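PDB 3HSI: phosphatidylserine synthase from Haemophilus influenzae, which is probably an enzyme of phospholipid metabolism and belongs to the phospholipase D superfamily, with two PLD-type regions in one chain. Local coordinates for residues Cys277-Asn282 against His364-Trp369; Arg300-Val305 against Gln414-Thr419; Leu153-Ser158 against Arg171-Gln176; Ile375-Asn380 against Leu395-Pro400. All coordinates share one frame; numbering follows the deposited sequence.

Contact 1 (Cys277-Asn282 against His364-Trp369); sequences CTPYFN and HLKGVW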
# COMPACT_ATOMS: atom_id res chain seq x y z
N CYS C 277 -1.88 -24.90 -5.10
CA CYS C 277 -3.10 -24.43 -5.75
C CYS C 277 -3.20 -22.95 -5.51
O CYS C 277 -3.00 -22.49 -4.39
CB CYS C 277 -4.32 -25.11 -5.15
SG CYS C 277 -4.66 -26.71 -5.91
N THR C 278 -3.49 -22.20 -6.56
CA THR C 278 -3.74 -20.78 -6.42
C THR C 278 -4.79 -20.45 -7.48
O THR C 278 -4.75 -21.04 -8.59
CB THR C 278 -2.40 -19.95 -6.60
OG1 THR C 278 -2.66 -18.55 -6.42
CG2 THR C 278 -1.80 -20.11 -7.96
N PRO C 279 -5.71 -19.51 -7.18
CA PRO C 279 -6.71 -19.09 -8.18
C PRO C 279 -6.09 -18.43 -9.41
O PRO C 279 -6.37 -18.86 -10.54
CB PRO C 279 -7.56 -18.07 -7.42
CG PRO C 279 -7.21 -18.29 -5.97
CD PRO C 279 -5.83 -18.74 -5.92
N TYR C 280 -5.24 -17.44 -9.19
CA TYR C 280 -4.56 -16.67 -10.26
C TYR C 280 -3.08 -16.96 -10.16
O TYR C 280 -2.56 -17.03 -9.06
CB TYR C 280 -4.77 -15.14 -10.10
CG TYR C 280 -6.11 -14.79 -9.46
CD1 TYR C 280 -7.29 -14.89 -10.19
CD2 TYR C 280 -6.20 -14.43 -8.11
CE1 TYR C 280 -8.54 -14.63 -9.62
CE2 TYR C 280 -7.44 -14.16 -7.51
CZ TYR C 280 -8.61 -14.25 -8.28
OH TYR C 280 -9.86 -13.99 -7.73
N PHE C 281 -2.40 -17.08 -11.28
CA PHE C 281 -0.96 -17.13 -11.27
C PHE C 281 -0.37 -15.75 -10.97
O PHE C 281 -0.09 -14.97 -11.88
CB PHE C 281 -0.41 -17.64 -12.59
CG PHE C 281 1.04 -17.91 -12.55
CD1 PHE C 281 1.51 -19.09 -11.96
CD2 PHE C 281 1.94 -16.99 -13.05
CE1 PHE C 281 2.85 -19.37 -11.92
CE2 PHE C 281 3.30 -17.25 -13.00
CZ PHE C 281 3.75 -18.44 -12.43
N ASN C 282 -0.14 -15.46 -9.69
CA ASN C 282 0.38 -14.12 -9.30
C ASN C 282 1.14 -14.19 -7.98
O ASN C 282 0.72 -13.55 -7.03
CB ASN C 282 -0.76 -13.08 -9.22
CG ASN C 282 -0.25 -11.64 -8.99
OD1 ASN C 282 0.78 -11.25 -9.53
ND2 ASN C 282 -0.98 -10.86 -8.18
N HIS C 364 -11.40 -21.26 -7.69
CA HIS C 364 -10.89 -20.48 -6.58
C HIS C 364 -10.16 -21.33 -5.52
O HIS C 364 -10.33 -21.09 -4.33
CB HIS C 364 -12.07 -19.77 -5.93
CG HIS C 364 -11.69 -18.67 -5.00
ND1 HIS C 364 -11.96 -18.70 -3.64
CD2 HIS C 364 -11.05 -17.49 -5.23
CE1 HIS C 364 -11.51 -17.59 -3.08
NE2 HIS C 364 -10.95 -16.84 -4.02
N LEU C 365 -9.37 -22.33 -5.93
CA LEU C 365 -8.67 -23.18 -4.96
C LEU C 365 -7.34 -22.59 -4.55
O LEU C 365 -6.60 -22.01 -5.37
CB LEU C 365 -8.40 -24.59 -5.51
CG LEU C 365 -9.50 -25.47 -6.05
CD1 LEU C 365 -8.83 -26.65 -6.73
CD2 LEU C 365 -10.35 -25.96 -4.98
N LYS C 366 -7.05 -22.73 -3.26
CA LYS C 366 -5.76 -22.34 -2.65
C LYS C 366 -5.31 -23.56 -1.84
O LYS C 366 -6.15 -24.27 -1.26
CB LYS C 366 -5.95 -21.17 -1.67
CG LYS C 366 -6.80 -19.98 -2.15
CD LYS C 366 -8.21 -20.10 -1.63
CE LYS C 366 -9.05 -18.91 -2.07
NZ LYS C 366 -8.63 -17.53 -1.51
N GLY C 367 -4.01 -23.82 -1.82
CA GLY C 367 -3.43 -24.89 -1.02
C GLY C 367 -1.94 -25.03 -1.25
O GLY C 367 -1.38 -24.57 -2.27
N VAL C 368 -1.26 -25.61 -0.27
CA VAL C 368 0.18 -25.92 -0.37
C VAL C 368 0.34 -27.28 0.24
O VAL C 368 -0.19 -27.55 1.30
CB VAL C 368 1.09 -24.91 0.37
CG1 VAL C 368 2.54 -25.39 0.33
CG2 VAL C 368 0.99 -23.46 -0.23
N TRP C 369 1.02 -28.17 -0.48
CA TRP C 369 1.37 -29.46 0.05
C TRP C 369 2.88 -29.65 -0.09
O TRP C 369 3.44 -29.47 -1.17
CB TRP C 369 0.68 -30.56 -0.75
CG TRP C 369 -0.80 -30.67 -0.72
CD1 TRP C 369 -1.54 -31.60 -0.02
CD2 TRP C 369 -1.75 -29.90 -1.49
NE1 TRP C 369 -2.90 -31.44 -0.31
CE2 TRP C 369 -3.05 -30.42 -1.22
CE3 TRP C 369 -1.63 -28.84 -2.39
CZ2 TRP C 369 -4.21 -29.91 -1.81
CZ3 TRP C 369 -2.78 -28.34 -2.99
CH2 TRP C 369 -4.05 -28.87 -2.69
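C277 lies on strand 273-277 and forms an antiparallel hydrogen-bonded pair with G367. C277 N donates to G367 O at 2.9 Å, nearly straight at 166°. G367 N returns a more bent bond to C277 O at 3.1 Å. The C277 thiol lies anti to its own carbonyl carbon. It meets the W369 ring at the edge, with SG 3.8 Å from CZ3, a sulfur-aromatic contact. T278 turns its side chain away, and its OG1 is hydrogen-bonded to N381 O. P279 has no N-H to offer and packs by its ring carbons. P279 CD lies 3.4 Å from L365 O and touches K366 CG, while P279 CG approaches H364 CD2 obliquely at 4.0 Å. Y280 OH stands at the edge of the H364 ring. H364 and K366 fit the HxKxxxxD pattern, the HKD signature of the phospholipase D superfamily. Their polar ends bind outside these segments: H364 ND1 to D173 OD2, and K366 NZ to G379 O and N381 OD1. P279 thus gives H364 an apolar neighbour, and the D173 carboxylate at ND1 probably fixes the ring and makes its other nitrogen more basic.

Contact 2 (Arg300-Val305 against Gln414-Thr419); sequences RVEIIV and QIRQHT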
# COMPACT_ATOMS: atom_id res chain seq x y z
N ARG C 300 10.57 -31.52 -7.36
CA ARG C 300 9.43 -31.42 -8.26
C ARG C 300 8.44 -30.37 -7.76
O ARG C 300 8.31 -30.16 -6.54
CB ARG C 300 8.70 -32.76 -8.35
CG ARG C 300 9.62 -33.93 -8.64
CD ARG C 300 10.15 -33.88 -10.03
NE ARG C 300 10.95 -35.05 -10.36
CZ ARG C 300 12.25 -35.02 -10.63
NH1 ARG C 300 12.93 -33.87 -10.60
NH2 ARG C 300 12.89 -36.14 -10.94
N VAL C 301 7.74 -29.74 -8.71
CA VAL C 301 6.78 -28.70 -8.41
C VAL C 301 5.58 -28.89 -9.32
O VAL C 301 5.72 -29.05 -10.54
CB VAL C 301 7.35 -27.25 -8.65
CG1 VAL C 301 6.24 -26.18 -8.36
CG2 VAL C 301 8.62 -27.01 -7.82
N GLU C 302 4.40 -28.87 -8.70
CA GLU C 302 3.17 -28.94 -9.44
C GLU C 302 2.35 -27.68 -9.12
O GLU C 302 2.11 -27.37 -7.98
CB GLU C 302 2.41 -30.22 -9.04
CG GLU C 302 1.07 -30.35 -9.73
CD GLU C 302 0.28 -31.57 -9.28
OE1 GLU C 302 0.79 -32.38 -8.45
OE2 GLU C 302 -0.86 -31.75 -9.80
N ILE C 303 1.90 -26.96 -10.14
CA ILE C 303 1.10 -25.77 -9.90
C ILE C 303 -0.21 -25.93 -10.62
O ILE C 303 -0.24 -26.30 -11.81
CB ILE C 303 1.84 -24.50 -10.39
CG1 ILE C 303 3.21 -24.40 -9.69
CG2 ILE C 303 0.95 -23.25 -10.14
CD1 ILE C 303 4.17 -23.29 -10.25
N ILE C 304 -1.30 -25.71 -9.90
CA ILE C 304 -2.62 -25.87 -10.47
C ILE C 304 -3.33 -24.53 -10.39
O ILE C 304 -3.53 -24.01 -9.31
CB ILE C 304 -3.46 -26.95 -9.70
CG1 ILE C 304 -2.59 -28.18 -9.41
CG2 ILE C 304 -4.73 -27.31 -10.49
CD1 ILE C 304 -3.34 -29.45 -8.72
N VAL C 305 -3.69 -23.97 -11.54
CA VAL C 305 -4.44 -22.71 -11.61
C VAL C 305 -5.60 -22.89 -12.56
O VAL C 305 -5.66 -23.88 -13.29
CB VAL C 305 -3.55 -21.54 -12.15
CG1 VAL C 305 -2.54 -21.16 -11.11
CG2 VAL C 305 -2.84 -21.95 -13.44
N GLN C 414 -9.47 -35.66 -7.18
CA GLN C 414 -10.70 -34.96 -7.50
C GLN C 414 -10.37 -33.60 -8.11
O GLN C 414 -10.91 -33.22 -9.17
CB GLN C 414 -11.60 -34.78 -6.29
CG GLN C 414 -12.97 -34.21 -6.65
CD GLN C 414 -13.64 -34.97 -7.82
OE1 GLN C 414 -14.01 -36.13 -7.69
NE2 GLN C 414 -13.80 -34.30 -8.95
N ILE C 415 -9.48 -32.88 -7.46
CA ILE C 415 -9.05 -31.57 -7.95
C ILE C 415 -8.55 -31.64 -9.40
O ILE C 415 -8.96 -30.83 -10.23
CB ILE C 415 -8.02 -30.91 -7.03
CG1 ILE C 415 -8.71 -30.43 -5.76
CG2 ILE C 415 -7.36 -29.68 -7.71
CD1 ILE C 415 -7.76 -30.20 -4.60
N ARG C 416 -7.72 -32.65 -9.71
CA ARG C 416 -7.10 -32.78 -11.03
C ARG C 416 -8.05 -33.18 -12.15
O ARG C 416 -7.66 -33.13 -13.33
CB ARG C 416 -5.96 -33.80 -10.95
CG ARG C 416 -4.76 -33.28 -10.16
CD ARG C 416 -3.66 -34.32 -10.16
NE ARG C 416 -2.54 -33.92 -9.31
CZ ARG C 416 -2.10 -34.61 -8.26
NH1 ARG C 416 -2.71 -35.74 -7.88
NH2 ARG C 416 -1.07 -34.14 -7.55
N GLN C 417 -9.29 -33.59 -11.79
CA GLN C 417 -10.23 -34.15 -12.77
C GLN C 417 -10.49 -33.22 -13.95
O GLN C 417 -10.49 -33.68 -15.08
CB GLN C 417 -11.59 -34.56 -12.16
CG GLN C 417 -11.56 -35.80 -11.27
CD GLN C 417 -11.16 -37.05 -12.04
OE1 GLN C 417 -11.38 -37.16 -13.25
NE2 GLN C 417 -10.54 -38.00 -11.34
N HIS C 418 -10.75 -31.95 -13.67
CA HIS C 418 -11.04 -30.99 -14.74
C HIS C 418 -9.81 -30.22 -15.19
O HIS C 418 -9.96 -29.11 -15.70
CB HIS C 418 -12.15 -30.04 -14.33
CG HIS C 418 -13.46 -30.71 -14.10
ND1 HIS C 418 -14.14 -31.35 -15.11
CD2 HIS C 418 -14.23 -30.84 -12.99
CE1 HIS C 418 -15.28 -31.84 -14.63
NE2 HIS C 418 -15.36 -31.53 -13.35
N THR C 419 -8.62 -30.81 -15.01
CA THR C 419 -7.36 -30.16 -15.41
C THR C 419 -6.69 -30.83 -16.60
O THR C 419 -6.91 -31.99 -16.88
CB THR C 419 -6.27 -30.20 -14.31
OG1 THR C 419 -5.87 -31.56 -14.10
CG2 THR C 419 -6.75 -29.54 -13.01
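A side-on bidentate salt bridge joins strand 300-306 to the C-terminal part of helix 405-415 and the residues that follow, in the PLD-like alpha/beta domain. R416 supplies the guanidinium and E302 the carboxylate. From CB, the R416 chain starts with CG anti to the carbonyl carbon and runs extended to NE. CG passes I304 CD1 at 4.3 Å. CD comes next, 3.8 Å from E302 OE2. R416 NE then donates to E302 OE2 at 2.8 Å, almost straight at 166°. R416 NH2 donates to E302 OE1 at 2.7 Å. NH1, the remaining nitrogen, has a weak hydrogen bond to N413 OD1. Each carboxylate oxygen uses its syn lone pair, and the two flat groups are only 15° from coplanar. E302 reaches out fully extended from the strand to meet this edge.

E302 is buried, but OE2 has a second salt bridge, to R354 NE on the neighbouring strand 351-356. Two arginines at one carboxylate would be expected to keep it ionised. Apolar contacts flank the bridge. I304 CD1 touches I415 CG2 at 4.2 Å, and I304 CG2 meets T419 CG2 at 3.9 Å, the two side chains crossing at about a right angle. T419 folds back on R416. T419 OG1 sits in the crowded position between its own N and carbonyl carbon. R416 O therefore accepts two bonds from one residue: T419 N at 3.0 Å, and T419 OG1 at 2.5 Å on a lone pair in the carbonyl plane.

Contact 3 (Leu153-Ser158 against Arg171-Gln176); sequences LYSGAS and RYDRYQ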
# COMPACT_ATOMS: atom_id res chain seq x y z
N LEU C 153 -15.48 -26.03 10.10
CA LEU C 153 -15.59 -26.19 8.66
C LEU C 153 -14.72 -25.10 8.04
O LEU C 153 -15.04 -23.92 8.14
CB LEU C 153 -17.05 -26.10 8.21
CG LEU C 153 -17.39 -26.46 6.75
CD1 LEU C 153 -16.94 -27.89 6.39
CD2 LEU C 153 -18.91 -26.32 6.47
N TYR C 154 -13.62 -25.50 7.43
CA TYR C 154 -12.65 -24.54 6.92
C TYR C 154 -12.67 -24.52 5.39
O TYR C 154 -12.62 -25.58 4.76
CB TYR C 154 -11.24 -24.86 7.44
CG TYR C 154 -10.25 -23.74 7.22
CD1 TYR C 154 -10.00 -22.78 8.21
CD2 TYR C 154 -9.56 -23.61 5.99
CE1 TYR C 154 -9.09 -21.74 7.99
CE2 TYR C 154 -8.67 -22.58 5.77
CZ TYR C 154 -8.43 -21.65 6.77
OH TYR C 154 -7.55 -20.62 6.53
N SER C 155 -12.72 -23.33 4.81
CA SER C 155 -12.76 -23.18 3.37
C SER C 155 -12.47 -21.75 2.94
O SER C 155 -12.77 -20.79 3.68
CB SER C 155 -14.15 -23.54 2.83
OG SER C 155 -14.13 -23.42 1.42
N GLY C 156 -11.94 -21.60 1.74
CA GLY C 156 -11.72 -20.26 1.18
C GLY C 156 -13.02 -19.61 0.69
O GLY C 156 -13.03 -18.44 0.33
N ALA C 157 -14.12 -20.37 0.72
CA ALA C 157 -15.41 -19.98 0.09
C ALA C 157 -16.16 -18.94 0.89
O ALA C 157 -16.18 -19.00 2.13
CB ALA C 157 -16.30 -21.20 -0.09
N SER C 158 -16.79 -17.98 0.21
CA SER C 158 -17.78 -17.10 0.87
C SER C 158 -19.17 -17.69 0.68
O SER C 158 -19.29 -18.81 0.16
CB SER C 158 -17.75 -15.71 0.26
OG SER C 158 -16.56 -15.06 0.60
N ARG C 171 -18.31 -22.19 -8.25
CA ARG C 171 -16.99 -21.64 -8.05
C ARG C 171 -16.30 -22.62 -7.10
O ARG C 171 -16.75 -22.81 -5.96
CB ARG C 171 -17.11 -20.25 -7.42
CG ARG C 171 -15.81 -19.48 -7.28
CD ARG C 171 -16.10 -18.03 -7.16
NE ARG C 171 -14.91 -17.24 -6.88
CZ ARG C 171 -13.97 -16.98 -7.79
NH1 ARG C 171 -14.08 -17.47 -9.02
NH2 ARG C 171 -12.93 -16.21 -7.47
N TYR C 172 -15.25 -23.27 -7.60
CA TYR C 172 -14.59 -24.42 -6.95
C TYR C 172 -13.67 -23.96 -5.84
O TYR C 172 -12.85 -23.05 -6.02
CB TYR C 172 -13.81 -25.22 -8.00
CG TYR C 172 -13.43 -26.66 -7.67
CD1 TYR C 172 -14.23 -27.47 -6.85
CD2 TYR C 172 -12.29 -27.24 -8.25
CE1 TYR C 172 -13.89 -28.81 -6.58
CE2 TYR C 172 -11.93 -28.56 -8.00
CZ TYR C 172 -12.74 -29.34 -7.17
OH TYR C 172 -12.39 -30.65 -6.95
N ASP C 173 -13.84 -24.55 -4.66
CA ASP C 173 -12.91 -24.30 -3.57
C ASP C 173 -12.57 -25.64 -2.91
O ASP C 173 -12.95 -26.74 -3.42
CB ASP C 173 -13.54 -23.27 -2.58
CG ASP C 173 -12.49 -22.34 -1.94
OD1 ASP C 173 -11.64 -22.84 -1.20
OD2 ASP C 173 -12.52 -21.11 -2.16
N ARG C 174 -11.85 -25.57 -1.79
CA ARG C 174 -11.59 -26.75 -0.97
C ARG C 174 -12.30 -26.63 0.35
O ARG C 174 -12.52 -25.53 0.82
CB ARG C 174 -10.10 -26.90 -0.70
CG ARG C 174 -9.34 -27.40 -1.88
CD ARG C 174 -7.87 -27.36 -1.57
NE ARG C 174 -7.46 -28.41 -0.64
CZ ARG C 174 -6.42 -28.33 0.18
NH1 ARG C 174 -5.68 -27.23 0.21
NH2 ARG C 174 -6.09 -29.35 0.94
N TYR C 175 -12.67 -27.76 0.96
CA TYR C 175 -13.50 -27.72 2.16
C TYR C 175 -13.04 -28.81 3.10
O TYR C 175 -13.00 -29.99 2.72
CB TYR C 175 -15.00 -27.94 1.81
CG TYR C 175 -15.37 -27.37 0.45
CD1 TYR C 175 -15.80 -26.06 0.32
CD2 TYR C 175 -15.22 -28.14 -0.70
CE1 TYR C 175 -16.13 -25.54 -0.93
CE2 TYR C 175 -15.52 -27.62 -1.95
CZ TYR C 175 -15.97 -26.33 -2.07
OH TYR C 175 -16.24 -25.83 -3.32
N GLN C 176 -12.70 -28.43 4.33
CA GLN C 176 -12.30 -29.41 5.32
C GLN C 176 -13.14 -29.30 6.57
O GLN C 176 -13.30 -28.21 7.15
CB GLN C 176 -10.83 -29.29 5.67
CG GLN C 176 -9.93 -29.64 4.53
CD GLN C 176 -9.75 -28.48 3.59
OE1 GLN C 176 -9.86 -27.32 4.00
NE2 GLN C 176 -9.47 -28.77 2.33
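S155 holds OG anti to its backbone N (chi1 -178°), which sets the hydroxyl against the other strand. Q176 has CG anti to its carbonyl carbon and bends at chi2 (83°), which brings OE1 near the edge of the Y154 ring. S155 OG donates to R174 O at 2.7 Å, from above the carbonyl plane. S155 OG in turn accepts from A157 N at 3.1 Å, making an ST turn. S155 OG also lies 3.3 Å from Y175 CD1, oblique to the ring.

Y154 and Q176 form an antiparallel hydrogen-bonded pair. Y154 N donates to Q176 O at 2.7 Å, almost perfectly straight at 175°. Q176 N donates back to Y154 O at 2.9 Å. Both bonds lie in the carbonyl planes. Beyond them D173 breaks the regular pairing and points its carboxylate at the G156-A157 backbone. D173 OD1 takes R174 N at 2.8 Å on its anti lone pair, and a weak bond from G156 N at 3.2 Å. This hold helps fix the carboxylate's orientation. D173 N is bonded to Y175 OH at 3.0 Å.

Strands 151-155 and 171-179 are antiparallel neighbours joined by a long connection. The first lies within the PLD active-site motif sequence, residues 137-163. The face with S155 and Y175 packs on helix 35-48, where F38 stacks on Y175. The face with Y154 and Q176 turns to strand 374-378. There Y154 and Q176 touch L377, and R174 passes it to reach E411 of helix 405-415.

Contact 4 (Ile375-Asn380 against Leu395-Pro400); sequences ILLTGN and LLIYDP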
# COMPACT_ATOMS: atom_id res chain seq x y z
N ILE C 375 0.46 -30.15 4.97
CA ILE C 375 -0.73 -29.81 4.19
C ILE C 375 -1.26 -28.52 4.83
O ILE C 375 -1.78 -28.53 5.95
CB ILE C 375 -1.85 -30.93 4.30
CG1 ILE C 375 -1.32 -32.28 3.82
CG2 ILE C 375 -3.09 -30.61 3.47
CD1 ILE C 375 -1.07 -33.28 4.93
N LEU C 376 -1.13 -27.41 4.12
CA LEU C 376 -1.61 -26.13 4.58
C LEU C 376 -2.98 -25.82 3.99
O LEU C 376 -3.13 -25.69 2.75
CB LEU C 376 -0.65 -25.03 4.17
CG LEU C 376 -1.06 -23.62 4.58
CD1 LEU C 376 -1.18 -23.54 6.10
CD2 LEU C 376 -0.06 -22.54 4.06
N LEU C 377 -3.95 -25.67 4.88
CA LEU C 377 -5.26 -25.21 4.50
C LEU C 377 -5.27 -23.73 4.78
O LEU C 377 -5.03 -23.30 5.92
CB LEU C 377 -6.35 -25.90 5.35
CG LEU C 377 -6.16 -27.39 5.61
CD1 LEU C 377 -7.22 -27.92 6.62
CD2 LEU C 377 -6.15 -28.21 4.34
N THR C 378 -5.56 -22.94 3.76
CA THR C 378 -5.46 -21.54 3.93
C THR C 378 -6.41 -20.82 3.02
O THR C 378 -6.78 -21.35 1.96
CB THR C 378 -4.00 -21.08 3.73
OG1 THR C 378 -3.87 -19.73 4.17
CG2 THR C 378 -3.51 -21.21 2.27
N GLY C 379 -6.84 -19.64 3.44
CA GLY C 379 -7.55 -18.76 2.55
C GLY C 379 -6.59 -17.87 1.79
O GLY C 379 -7.02 -17.04 1.00
N ASN C 380 -5.29 -18.06 2.01
CA ASN C 380 -4.25 -17.20 1.39
C ASN C 380 -4.12 -17.46 -0.13
O ASN C 380 -3.87 -18.58 -0.57
CB ASN C 380 -2.92 -17.38 2.16
CG ASN C 380 -1.84 -16.40 1.74
OD1 ASN C 380 -1.61 -16.16 0.55
ND2 ASN C 380 -1.16 -15.85 2.72
N LEU C 395 -4.66 -23.41 8.68
CA LEU C 395 -4.45 -24.59 9.50
C LEU C 395 -3.31 -25.36 8.85
O LEU C 395 -3.43 -25.87 7.73
CB LEU C 395 -5.74 -25.42 9.60
CG LEU C 395 -7.00 -24.68 10.07
CD1 LEU C 395 -8.27 -25.58 10.03
CD2 LEU C 395 -6.79 -24.08 11.48
N LEU C 396 -2.18 -25.40 9.55
CA LEU C 396 -1.08 -26.24 9.11
C LEU C 396 -1.24 -27.63 9.69
O LEU C 396 -1.11 -27.83 10.90
CB LEU C 396 0.30 -25.66 9.46
CG LEU C 396 1.49 -26.51 8.96
CD1 LEU C 396 1.53 -26.61 7.41
CD2 LEU C 396 2.84 -26.00 9.49
N ILE C 397 -1.51 -28.59 8.82
CA ILE C 397 -1.53 -29.99 9.21
C ILE C 397 -0.13 -30.63 9.04
O ILE C 397 0.49 -30.54 7.99
CB ILE C 397 -2.58 -30.78 8.39
CG1 ILE C 397 -3.98 -30.21 8.66
CG2 ILE C 397 -2.51 -32.22 8.74
CD1 ILE C 397 -5.03 -30.68 7.71
N TYR C 398 0.34 -31.24 10.11
CA TYR C 398 1.57 -32.01 10.13
C TYR C 398 1.21 -33.50 10.22
O TYR C 398 0.55 -33.93 11.17
CB TYR C 398 2.40 -31.60 11.33
CG TYR C 398 3.74 -32.28 11.46
CD1 TYR C 398 4.59 -32.42 10.35
CD2 TYR C 398 4.19 -32.73 12.71
CE1 TYR C 398 5.85 -33.04 10.48
CE2 TYR C 398 5.44 -33.35 12.85
CZ TYR C 398 6.25 -33.50 11.73
OH TYR C 398 7.47 -34.09 11.87
N ASP C 399 1.68 -34.26 9.23
CA ASP C 399 1.34 -35.67 9.08
C ASP C 399 2.61 -36.52 8.95
O ASP C 399 2.85 -37.08 7.88
CB ASP C 399 0.44 -35.85 7.85
CG ASP C 399 -0.12 -37.25 7.74
OD1 ASP C 399 -0.15 -37.98 8.77
OD2 ASP C 399 -0.52 -37.61 6.59
N PRO C 400 3.41 -36.62 10.04
CA PRO C 400 4.73 -37.29 9.98
C PRO C 400 4.68 -38.78 9.63
O PRO C 400 5.62 -39.28 9.03
CB PRO C 400 5.30 -37.10 11.40
CG PRO C 400 4.12 -36.75 12.27
CD PRO C 400 3.14 -36.04 11.37
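Strands 375-378 and 395-398 run antiparallel, their axes 4.8 Å apart at closest and their directions 164° apart, with hydrogen-bonded pairs I375-I397 and L377-L395 on either side of the non-hydrogen-bonded pair L376-L396, and with L395 N to L377 O, at 2.8 Å, the shortest of the four bonds.

I375, L377, L395 and I397 share one face. L377 CG is anti to its carbonyl carbon, which sends CD1 across to I397 CD1 at 3.7 Å. The same methyl rests 4.2 Å from L395 CB. I375 and I397 meet through their stems, CB to CB at 4.2 Å. I375 also lies alongside D399, whose carboxylate is hydrogen-bonded to L404 N. On the other face, L376 and L396 both set CG anti to the backbone N. L376 CD1 leans over L395 O at 3.6 Å, and L396 CD1 touches L376 CB.

The first face packs against strand 171-179, I375 on R174 and L395 on I178. The second packs against helix 258-268. Past the strand, N380 N bonds T378 OG1 at 3.1 Å in an ST turn. This is an interior antiparallel pair of the mixed sheet of the PLD-like domain. With strand 367-370 before them, the two strands form a beta meander, an aliphatic sheet layer packed on both faces.

From the N terminus, contact 3 closes first, joining strand 151-155 to strand 171-179. Contact 1 opens at 277-282, and contact 2 opens at 300-305 before contact 1 closes at 364-369, so these two cross. Contact 4 follows contact 1 in series and is nested inside the long loop that contact 2 closes at 414-419. Contacts 1, 2 and 4 all reach one mixed sheet, where strand 367-370 of contact 1 neighbours strand 374-378 of contact 4. Contact 3 belongs to the other sheet. It meets contact 1 at H364 and contact 4 at L377, which joins the two sheets. Contacts 2 and 4 do not touch.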